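Elastinolytic metalloprotease (Pseudoalteromonas sp. CF6-2, PDB 6IK4) is an M23-family zinc metalloprotease that probably cleaves peptide bonds, with elastin and bacterial peptidoglycan as its likely targets. Local coordinates at residues A[73-78]-A[119-124]. Numbering follows the deposited sequence.
With ZN (zinc ion), chain B.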
loop_
_atom_site.group_PDB
_atom_site.type_symbol
_atom_site.label_atom_id
_atom_site.label_comp_id
_atom_site.label_asym_id
_atom_site.label_seq_id
_atom_site.Cartn_x
_atom_site.Cartn_y
_atom_site.Cartn_z
ATOM N N PHE A 73 -4.712 5.930 13.113
ATOM C CA PHE A 73 -4.554 5.093 11.930
ATOM C C PHE A 73 -3.257 5.446 11.223
ATOM O O PHE A 73 -2.792 6.584 11.273
ATOM C CB PHE A 73 -5.726 5.282 10.965
ATOM C CG PHE A 73 -6.975 4.613 11.424
ATOM C CD1 PHE A 73 -7.166 3.253 11.203
ATOM C CD2 PHE A 73 -7.940 5.325 12.121
ATOM C CE1 PHE A 73 -8.319 2.614 11.650
ATOM C CE2 PHE A 73 -9.093 4.693 12.565
ATOM C CZ PHE A 73 -9.277 3.333 12.328
ATOM N N ALA A 74 -2.689 4.463 10.526
ATOM C CA ALA A 74 -1.411 4.663 9.878
ATOM C C ALA A 74 -1.353 3.766 8.656
ATOM O O ALA A 74 -1.998 2.713 8.609
ATOM C CB ALA A 74 -0.232 4.345 10.815
ATOM N N THR A 75 -0.577 4.186 7.672
ATOM C CA THR A 75 -0.273 3.323 6.543
ATOM C C THR A 75 1.225 3.056 6.525
ATOM O O THR A 75 2.033 3.960 6.761
ATOM C CB THR A 75 -0.749 3.934 5.219
ATOM O OG1 THR A 75 -0.307 5.299 5.107
ATOM C CG2 THR A 75 -2.279 3.890 5.156
ATOM N N ASN A 76 1.581 1.808 6.255
ATOM C CA ASN A 76 2.969 1.381 6.210
ATOM C C ASN A 76 3.302 1.004 4.776
ATOM O O ASN A 76 2.452 0.467 4.062
ATOM C CB ASN A 76 3.194 0.203 7.157
ATOM C CG ASN A 76 4.647 0.042 7.549
ATOM O OD1 ASN A 76 5.095 0.616 8.540
ATOM N ND2 ASN A 76 5.398 -0.735 6.761
ATOM N N TYR A 77 4.531 1.324 4.353
ATOM C CA TYR A 77 4.994 1.150 2.978
ATOM C C TYR A 77 6.299 0.371 3.031
ATOM O O TYR A 77 7.305 0.900 3.511
ATOM C CB TYR A 77 5.214 2.507 2.288
ATOM C CG TYR A 77 4.004 3.421 2.365
ATOM C CD1 TYR A 77 3.691 4.107 3.548
ATOM C CD2 TYR A 77 3.165 3.587 1.269
ATOM C CE1 TYR A 77 2.568 4.928 3.628
ATOM C CE2 TYR A 77 2.046 4.411 1.339
ATOM C CZ TYR A 77 1.742 5.065 2.520
ATOM O OH TYR A 77 0.620 5.877 2.591
ATOM N N TYR A 78 6.301 -0.853 2.500
ATOM C CA TYR A 78 7.463 -1.729 2.561
ATOM C C TYR A 78 7.909 -2.099 1.142
ATOM O O TYR A 78 7.147 -1.968 0.179
ATOM C CB TYR A 78 7.162 -2.990 3.409
ATOM C CG TYR A 78 8.385 -3.853 3.647
ATOM C CD1 TYR A 78 9.461 -3.376 4.389
ATOM C CD2 TYR A 78 8.482 -5.127 3.103
ATOM C CE1 TYR A 78 10.603 -4.158 4.597
ATOM C CE2 TYR A 78 9.616 -5.912 3.308
ATOM C CZ TYR A 78 10.671 -5.417 4.050
ATOM O OH TYR A 78 11.804 -6.198 4.249
ATOM N N VAL A 119 5.094 -2.037 -4.005
ATOM C CA VAL A 119 5.043 -1.598 -2.608
ATOM C C VAL A 119 4.043 -2.474 -1.864
ATOM O O VAL A 119 2.945 -2.743 -2.363
ATOM C CB VAL A 119 4.683 -0.104 -2.488
ATOM C CG1 VAL A 119 3.367 0.217 -3.198
ATOM C CG2 VAL A 119 4.602 0.302 -1.004
ATOM N N HIS A 120 4.457 -2.974 -0.701
ATOM C CA HIS A 120 3.595 -3.692 0.225
ATOM C C HIS A 120 2.982 -2.642 1.140
ATOM O O HIS A 120 3.688 -2.039 1.949
ATOM C CB HIS A 120 4.427 -4.724 0.997
ATOM C CG HIS A 120 3.720 -5.380 2.147
ATOM N ND1 HIS A 120 2.893 -6.470 1.990
ATOM C CD2 HIS A 120 3.778 -5.140 3.478
ATOM C CE1 HIS A 120 2.452 -6.860 3.174
ATOM N NE2 HIS A 120 2.973 -6.068 4.095
ATOM N N PHE A 121 1.682 -2.411 0.990
ATOM C CA PHE A 121 0.954 -1.323 1.646
ATOM C C PHE A 121 0.069 -1.892 2.752
ATOM O O PHE A 121 -0.738 -2.782 2.487
ATOM C CB PHE A 121 0.122 -0.597 0.584
ATOM C CG PHE A 121 -0.808 0.467 1.109
ATOM C CD1 PHE A 121 -0.361 1.763 1.311
ATOM C CD2 PHE A 121 -2.152 0.184 1.309
ATOM C CE1 PHE A 121 -1.232 2.757 1.759
ATOM C CE2 PHE A 121 -3.026 1.167 1.761
ATOM C CZ PHE A 121 -2.564 2.452 1.979
ATOM N N THR A 122 0.184 -1.358 3.978
ATOM C CA THR A 122 -0.480 -1.941 5.147
ATOM C C THR A 122 -1.220 -0.866 5.933
ATOM O O THR A 122 -0.678 0.220 6.153
ATOM C CB THR A 122 0.536 -2.630 6.089
ATOM O OG1 THR A 122 1.287 -3.613 5.364
ATOM C CG2 THR A 122 -0.160 -3.275 7.341
ATOM N N LEU A 123 -2.441 -1.185 6.375
ATOM C CA LEU A 123 -3.225 -0.317 7.255
ATOM C C LEU A 123 -3.061 -0.759 8.706
ATOM O O LEU A 123 -3.199 -1.950 9.021
ATOM C CB LEU A 123 -4.710 -0.344 6.880
ATOM C CG LEU A 123 -5.634 0.532 7.745
ATOM C CD1 LEU A 123 -5.323 2.024 7.540
ATOM C CD2 LEU A 123 -7.121 0.248 7.460
ATOM N N LEU A 124 -2.814 0.205 9.593
ATOM C CA LEU A 124 -2.638 -0.075 11.002
ATOM C C LEU A 124 -3.524 0.861 11.811
ATOM O O LEU A 124 -3.918 1.931 11.344
ATOM C CB LEU A 124 -1.174 0.105 11.438
ATOM C CG LEU A 124 -0.119 -0.727 10.713
ATOM C CD1 LEU A 124 0.505 0.085 9.615
ATOM C CD2 LEU A 124 0.941 -1.200 11.697
HETATM ZN ZN ZN B . 2.390 -7.697 0.431
HETATM O O HOH W 1 3.681 -2.221 4.904
#
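Tyr78 and His120 pair at one end of an antiparallel ladder in the central sheet of the M23 peptidase domain, where strands 73-78 and 119-124 run antiparallel, the N-to-C directions of these segments 162° apart. Two backbone bonds join them, and two more join each of the hydrogen-bonded pairs Asn76-Thr122 and Ala74-Leu124; Asn76 N lies 2.8 Å from Thr122 O.

On the face carrying Thr75, Tyr77, Phe121 and Leu123 the contact is mostly apolar. Phe121 turns a ring edge toward the face of Tyr77 in an offset edge-to-face pair, its CD1 3.6 Å from Tyr77 CE2. Thr75 CG2 meets the tip of the same ring, 3.5 Å from Phe121 CZ. Thr75 OG1 and Tyr77 OH are hydrogen-bonded at 2.7 Å, and the Tyr77 hydroxyl is also hydrogen-bonded to Ala52 N. An alanine in place of Tyr77 would probably open a gap beside Phe121 and leave Thr75 OG1 and Ala52 N without their hydroxyl partner.

The face of Ala74, Asn76, Tyr78, His120, Thr122 and Leu124 turns polar near the zinc. A water accepts from Asn76 ND2 (2.9 Å), itself also hydrogen-bonded to Asn64, donates to His120 O and bonds Thr122 OG1 (2.8 Å), also hydrogen-bonded to Ser32 OG. His120 CG stands anti to the backbone N (chi1 170°), carrying the imidazole to the zinc site it shares with His21 and Asp34. Asn23 OD1 hydrogen-bonds NE2, helping to fix the ring's rotation, while His120 ND1 binds the zinc ion at 2.0 Å.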